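Local atomic coordinates of polysaccharide deacetylase-like protein (Bacillus anthracis, PDB entry 4V33), a protein that is a putative polysaccharide deacetylase, probably a zinc-dependent enzyme that removes acetyl groups from cell-wall polysaccharides, and is required for osmotic stability and cell shape. Residues Tyr149-Asp154 / Phe164-Phe170; Ala172-Leu177 / Thr350-Ala356. One frame throughout, in Å; residues are numbered along the deposited sequence.

Interaction 1: Tyr149-Asp154 / Phe164-Phe170. With ACT (acetate ion), chain C.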
loop_
_atom_site.group_PDB
_atom_site.type_symbol
_atom_site.label_atom_id
_atom_site.label_comp_id
_atom_site.label_asym_id
_atom_site.label_seq_id
_atom_site.Cartn_x
_atom_site.Cartn_y
_atom_site.Cartn_z
ATOM N N TYR A 149 4.458 10.377 9.680
ATOM C CA TYR A 149 4.202 11.540 10.524
ATOM C C TYR A 149 4.430 11.201 11.985
ATOM O O TYR A 149 4.453 10.024 12.364
ATOM C CB TYR A 149 2.754 11.987 10.368
ATOM C CG TYR A 149 2.410 12.581 9.026
ATOM C CD1 TYR A 149 2.607 13.942 8.783
ATOM C CD2 TYR A 149 1.869 11.808 8.012
ATOM C CE1 TYR A 149 2.287 14.508 7.578
ATOM C CE2 TYR A 149 1.545 12.366 6.786
ATOM C CZ TYR A 149 1.745 13.714 6.575
ATOM O OH TYR A 149 1.415 14.254 5.357
ATOM N N HIS A 150 4.617 12.231 12.807
ATOM C CA HIS A 150 4.671 12.077 14.251
ATOM C C HIS A 150 3.598 12.935 14.915
ATOM O O HIS A 150 2.453 12.502 15.028
ATOM C CB HIS A 150 6.068 12.400 14.775
ATOM C CG HIS A 150 7.057 11.310 14.517
ATOM N ND1 HIS A 150 7.624 11.095 13.278
ATOM C CD2 HIS A 150 7.542 10.340 15.328
ATOM C CE1 HIS A 150 8.441 10.056 13.348
ATOM N NE2 HIS A 150 8.399 9.574 14.575
ATOM N N ALA A 151 3.955 14.144 15.341
ATOM C CA ALA A 151 2.991 15.039 15.972
ATOM C C ALA A 151 2.244 15.841 14.910
ATOM O O ALA A 151 2.842 16.302 13.937
ATOM C CB ALA A 151 3.696 15.978 16.932
ATOM N N ILE A 152 0.930 15.966 15.079
ATOM C CA ILE A 152 0.124 16.882 14.271
ATOM C C ILE A 152 -0.398 17.948 15.219
ATOM O O ILE A 152 -1.421 17.780 15.879
ATOM C CB ILE A 152 -1.036 16.172 13.560
ATOM C CG1 ILE A 152 -0.515 14.986 12.735
ATOM C CG2 ILE A 152 -1.785 17.161 12.666
ATOM C CD1 ILE A 152 0.433 15.377 11.600
ATOM N N ASP A 153 0.338 19.045 15.328
ATOM C CA ASP A 153 -0.012 20.082 16.290
ATOM C C ASP A 153 0.737 21.338 15.909
ATOM O O ASP A 153 1.729 21.258 15.177
ATOM C CB ASP A 153 0.384 19.661 17.715
ATOM C CG ASP A 153 -0.455 20.334 18.781
ATOM O OD1 ASP A 153 -1.182 21.297 18.460
ATOM O OD2 ASP A 153 -0.383 19.900 19.953
ATOM N N ASP A 154 0.252 22.482 16.394
ATOM C CA ASP A 154 0.947 23.757 16.232
ATOM C C ASP A 154 2.072 23.784 17.245
ATOM O O ASP A 154 1.833 23.685 18.449
ATOM C CB ASP A 154 0.007 24.954 16.460
ATOM C CG ASP A 154 -1.194 24.945 15.523
ATOM O OD1 ASP A 154 -0.997 24.899 14.292
ATOM O OD2 ASP A 154 -2.339 24.972 16.020
ATOM N N PHE A 164 6.918 17.967 14.402
ATOM C CA PHE A 164 5.594 18.591 14.398
ATOM C C PHE A 164 5.185 19.074 13.019
ATOM O O PHE A 164 5.866 19.906 12.431
ATOM C CB PHE A 164 5.560 19.800 15.329
ATOM C CG PHE A 164 5.546 19.446 16.788
ATOM C CD1 PHE A 164 6.690 18.993 17.408
ATOM C CD2 PHE A 164 4.383 19.574 17.532
ATOM C CE1 PHE A 164 6.680 18.664 18.764
ATOM C CE2 PHE A 164 4.367 19.249 18.886
ATOM C CZ PHE A 164 5.516 18.794 19.493
ATOM N N VAL A 165 4.062 18.575 12.519
ATOM C CA VAL A 165 3.429 19.141 11.324
ATOM C C VAL A 165 2.132 19.809 11.778
ATOM O O VAL A 165 1.338 19.209 12.490
ATOM C CB VAL A 165 3.169 18.048 10.263
ATOM C CG1 VAL A 165 2.262 18.555 9.132
ATOM C CG2 VAL A 165 4.492 17.534 9.706
ATOM N N SER A 166 1.928 21.073 11.423
ATOM C CA SER A 166 0.734 21.772 11.900
ATOM C C SER A 166 -0.522 21.155 11.311
ATOM O O SER A 166 -0.479 20.605 10.219
ATOM C CB SER A 166 0.793 23.251 11.532
ATOM O OG SER A 166 0.751 23.422 10.120
ATOM N N PRO A 167 -1.648 21.244 12.031
ATOM C CA PRO A 167 -2.901 20.736 11.461
ATOM C C PRO A 167 -3.224 21.380 10.106
ATOM O O PRO A 167 -3.729 20.685 9.223
ATOM C CB PRO A 167 -3.936 21.108 12.524
ATOM C CG PRO A 167 -3.149 21.027 13.814
ATOM C CD PRO A 167 -1.783 21.571 13.464
ATOM N N ALA A 168 -2.928 22.666 9.941
ATOM C CA ALA A 168 -3.154 23.325 8.652
ATOM C C ALA A 168 -2.315 22.716 7.530
ATOM O O ALA A 168 -2.827 22.433 6.447
ATOM C CB ALA A 168 -2.896 24.825 8.761
ATOM N N ASN A 169 -1.025 22.510 7.775
ATOM C CA ASN A 169 -0.183 21.893 6.752
ATOM C C ASN A 169 -0.533 20.429 6.505
ATOM O O ASN A 169 -0.485 19.961 5.358
ATOM C CB ASN A 169 1.301 22.074 7.075
ATOM C CG ASN A 169 1.759 23.500 6.859
ATOM O OD1 ASN A 169 1.089 24.276 6.172
ATOM N ND2 ASN A 169 2.899 23.854 7.434
ATOM N N PHE A 170 -0.896 19.707 7.566
ATOM C CA PHE A 170 -1.350 18.333 7.396
ATOM C C PHE A 170 -2.585 18.293 6.498
ATOM O O PHE A 170 -2.670 17.474 5.586
ATOM C CB PHE A 170 -1.659 17.670 8.745
ATOM C CG PHE A 170 -2.207 16.281 8.606
ATOM C CD1 PHE A 170 -1.390 15.243 8.163
ATOM C CD2 PHE A 170 -3.548 16.016 8.861
ATOM C CE1 PHE A 170 -1.889 13.960 7.996
ATOM C CE2 PHE A 170 -4.062 14.722 8.704
ATOM C CZ PHE A 170 -3.231 13.693 8.273
HETATM C C ACT C . 10.138 6.309 15.293
HETATM O O ACT C . 9.008 6.865 15.325
HETATM O OXT ACT C . 10.882 6.411 16.305
HETATM C CH3 ACT C . 10.589 5.548 14.090
HETATM O O HOH W 1 -2.527 24.713 12.127
#
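A two-stranded parallel ladder, A151 beside F164 and I152 beside V165, ties the short strand 151-152, which follows strand 146-149 of the deacetylase barrel, to the start of helix 167-179. The ladder evidence is one straight bond, V165 N to A151 O at 2.9 Å and 177°, and a weak, bent return bond from D153 N to V165 O. Contacts of the CA-H...O type, I152 CA on V165 O and S166 CA on D153 O, reinforce it.

The two faces of the ladder differ. On one, the methyl of A151 lies over the F164 ring, its CB 3.8 Å from the centroid and 16° off the normal, while D153 O sits at the ring's edge. On the other, I152 CD1 reaches V165 CB and F170 CD1. F170 turns the edge of its ring onto the face of Y149, a T-shaped pair with centroids 5.2 Å apart and planes at 86°. V165 CG2 lies at the Y149 edge, and A214 and V217 of helix 211-221 also pack on F170.

At the far end P167 CD lies 3.5 Å from D154 OD1. S166 is the N-cap residue and caps the helix from its own segment, its OG accepting from N169 N at 3.1 Å; from the other segment, a water links D154 OD1 to A168 N. H150 points its ring away and donates from NE2 to an acetate, probably from the crystallisation liquor, that F303 N also binds. The side chain of A151 is about 11 Å from the zinc ion. Backbone bonds thus set the register, apolar and aromatic groups fill the buried face round Y149, and polar groups serve the more open helix start.

Interaction 2: Ala172-Leu177 / Thr350-Ala356. With ACT (acetate ion), chain E.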
loop_
_atom_site.group_PDB
_atom_site.type_symbol
_atom_site.label_atom_id
_atom_site.label_comp_id
_atom_site.label_asym_id
_atom_site.label_seq_id
_atom_site.Cartn_x
_atom_site.Cartn_y
_atom_site.Cartn_z
ATOM N N ALA A 172 -3.420 20.433 4.233
ATOM C CA ALA A 172 -3.043 20.796 2.869
ATOM C C ALA A 172 -2.420 19.599 2.155
ATOM O O ALA A 172 -2.647 19.398 0.959
ATOM C CB ALA A 172 -2.085 21.984 2.873
ATOM N N GLN A 173 -1.646 18.809 2.894
ATOM C CA GLN A 173 -1.019 17.606 2.346
ATOM C C GLN A 173 -2.061 16.542 2.012
ATOM O O GLN A 173 -2.032 15.944 0.926
ATOM C CB GLN A 173 0.036 17.083 3.322
ATOM C CG GLN A 173 1.244 18.019 3.405
ATOM C CD GLN A 173 2.052 17.845 4.683
ATOM O OE1 GLN A 173 1.958 16.826 5.369
ATOM N NE2 GLN A 173 2.858 18.846 5.004
ATOM N N MET A 174 -2.997 16.321 2.928
ATOM C CA MET A 174 -4.069 15.367 2.670
ATOM C C MET A 174 -4.972 15.837 1.529
ATOM O O MET A 174 -5.450 15.028 0.729
ATOM C CB MET A 174 -4.875 15.101 3.935
ATOM C CG MET A 174 -4.071 14.456 5.052
ATOM S SD MET A 174 -3.385 12.814 4.663
ATOM C CE MET A 174 -1.686 13.227 4.269
ATOM N N LYS A 175 -5.189 17.145 1.439
ATOM C CA LYS A 175 -5.996 17.689 0.351
ATOM C C LYS A 175 -5.303 17.445 -0.983
ATOM O O LYS A 175 -5.964 17.204 -2.002
ATOM C CB LYS A 175 -6.253 19.189 0.554
ATOM C CG LYS A 175 -7.154 19.808 -0.503
ATOM C CD LYS A 175 -7.440 21.265 -0.190
ATOM C CE LYS A 175 -8.479 21.862 -1.138
ATOM N NZ LYS A 175 -7.976 22.004 -2.532
ATOM N N TYR A 176 -3.973 17.504 -0.983
ATOM C CA TYR A 176 -3.225 17.173 -2.193
ATOM C C TYR A 176 -3.513 15.729 -2.622
ATOM O O TYR A 176 -3.738 15.462 -3.805
ATOM C CB TYR A 176 -1.716 17.414 -2.019
ATOM C CG TYR A 176 -0.936 17.103 -3.280
ATOM C CD1 TYR A 176 -0.466 15.821 -3.520
ATOM C CD2 TYR A 176 -0.700 18.079 -4.239
ATOM C CE1 TYR A 176 0.222 15.514 -4.684
ATOM C CE2 TYR A 176 -0.007 17.780 -5.406
ATOM C CZ TYR A 176 0.453 16.495 -5.614
ATOM O OH TYR A 176 1.139 16.185 -6.772
ATOM N N LEU A 177 -3.520 14.807 -1.666
ATOM C CA LEU A 177 -3.838 13.416 -1.980
ATOM C C LEU A 177 -5.255 13.303 -2.554
ATOM O O LEU A 177 -5.495 12.587 -3.543
ATOM C CB LEU A 177 -3.689 12.543 -0.733
ATOM C CG LEU A 177 -2.291 12.515 -0.120
ATOM C CD1 LEU A 177 -2.254 11.538 1.052
ATOM C CD2 LEU A 177 -1.269 12.120 -1.173
ATOM N N THR A 350 8.217 20.845 5.698
ATOM C CA THR A 350 7.800 20.324 4.392
ATOM C C THR A 350 6.649 21.127 3.809
ATOM O O THR A 350 5.640 21.318 4.463
ATOM C CB THR A 350 7.387 18.852 4.511
ATOM O OG1 THR A 350 8.531 18.073 4.904
ATOM C CG2 THR A 350 6.863 18.330 3.168
ATOM N N THR A 351 6.823 21.599 2.574
ATOM C CA THR A 351 5.768 22.311 1.844
ATOM C C THR A 351 4.938 21.297 1.064
ATOM O O THR A 351 5.318 20.132 0.944
ATOM C CB THR A 351 6.361 23.305 0.835
ATOM O OG1 THR A 351 7.036 22.588 -0.213
ATOM C CG2 THR A 351 7.347 24.256 1.513
ATOM N N VAL A 352 3.822 21.743 0.494
ATOM C CA VAL A 352 3.021 20.830 -0.317
ATOM C C VAL A 352 3.789 20.393 -1.564
ATOM O O VAL A 352 3.681 19.245 -2.000
ATOM C CB VAL A 352 1.653 21.431 -0.676
ATOM C CG1 VAL A 352 0.862 20.477 -1.571
ATOM C CG2 VAL A 352 0.871 21.692 0.587
ATOM N N GLU A 353 4.585 21.303 -2.118
ATOM C CA GLU A 353 5.413 20.990 -3.274
ATOM C C GLU A 353 6.454 19.911 -2.937
ATOM O O GLU A 353 6.668 18.977 -3.707
ATOM C CB GLU A 353 6.102 22.256 -3.787
ATOM C CG GLU A 353 5.147 23.308 -4.379
ATOM C CD GLU A 353 4.325 24.086 -3.341
ATOM O OE1 GLU A 353 4.734 24.229 -2.160
ATOM O OE2 GLU A 353 3.250 24.597 -3.741
ATOM N N GLN A 354 7.103 20.046 -1.787
ATOM C CA GLN A 354 8.077 19.044 -1.360
ATOM C C GLN A 354 7.400 17.706 -1.075
ATOM O O GLN A 354 7.925 16.639 -1.414
ATOM C CB GLN A 354 8.837 19.541 -0.130
ATOM C CG GLN A 354 9.844 20.621 -0.453
ATOM C CD GLN A 354 10.446 21.247 0.786
ATOM O OE1 GLN A 354 9.763 21.452 1.793
ATOM N NE2 GLN A 354 11.737 21.571 0.717
ATOM N N PHE A 355 6.234 17.778 -0.443
ATOM C CA PHE A 355 5.403 16.605 -0.175
ATOM C C PHE A 355 5.097 15.881 -1.487
ATOM O O PHE A 355 5.349 14.669 -1.628
ATOM C CB PHE A 355 4.104 17.084 0.505
ATOM C CG PHE A 355 3.083 15.997 0.756
ATOM C CD1 PHE A 355 3.186 15.171 1.871
ATOM C CD2 PHE A 355 1.994 15.841 -0.095
ATOM C CE1 PHE A 355 2.221 14.189 2.113
ATOM C CE2 PHE A 355 1.036 14.865 0.148
ATOM C CZ PHE A 355 1.158 14.040 1.250
ATOM N N ALA A 356 4.574 16.624 -2.455
ATOM C CA ALA A 356 4.238 16.072 -3.760
ATOM C C ALA A 356 5.440 15.421 -4.447
ATOM O O ALA A 356 5.336 14.325 -4.979
ATOM C CB ALA A 356 3.650 17.161 -4.649
HETATM C C ACT E . 0.615 13.289 -8.666
HETATM O O ACT E . 0.943 13.546 -7.490
HETATM O OXT ACT E . 0.436 12.081 -8.924
HETATM C CH3 ACT E . 0.450 14.363 -9.700
HETATM O O HOH W 2 2.900 21.603 3.900
HETATM O O HOH W 3 4.883 20.162 6.910
#
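Helix-to-helix packing joins helix 167-179 to the C-terminal helix 352-359 in a buried contact against the barrel strands; the axes of segments 172-177 and 352-356 approach to 9.9 Å and cross at -47°. No direct hydrogen bond links the segments. F355 is the knob, set in a hole made by Q173, M174, Y176 and L177. A chi1 of 176° swings its ring across to helix 167-179, where Q173 CB lies 3.7 Å from the ring centroid and only 7° off its normal. L177 CD2 and Y176 CD1 meet the ring at its edge, while L147 and Y149 of strand 146-149 also touch F355. This knobs-into-holes fit brings together two helices far apart in sequence, on the outside of a parallel barrel. Y176 meets V352 CG1 through CD2, and A356 CB comes within 3.4 Å of Y176 CZ. Y176 OH donates to an acetate O at 2.7 Å; the ion, probably from the crystallisation liquor, is also bound by Y182 OH and K198 NZ. Q173 OE1 is held by Y149, and one water bridges Q173 NE2 and T350 O, with a second close to the same two atoms. At the start of helix 352-359, T351 and Q354 form a capping box.

In the fold
Both contacts use helix 167-179: interaction 1 fixes its N-terminal turn to the short strand 151-152 that follows strand 146-149, and interaction 2 packs its next turns on the C-terminal helix. Their centres lie 12 Å apart, and they meet where Y149 OH approaches Q173 OE1 to 2.6 Å, a probable hydrogen bond, with F355 CE1 and M174 CE packed against the same hydroxyl. Interaction 1 is only partly buried, with exposed D154 at one end, and combines backbone ladder bonds with aromatic packing. Interaction 2 is buried, lacks direct hydrogen bonds between its segments, and is made chiefly of apolar contacts round an aromatic knob, with water between Q173 NE2 and T350 O at one side.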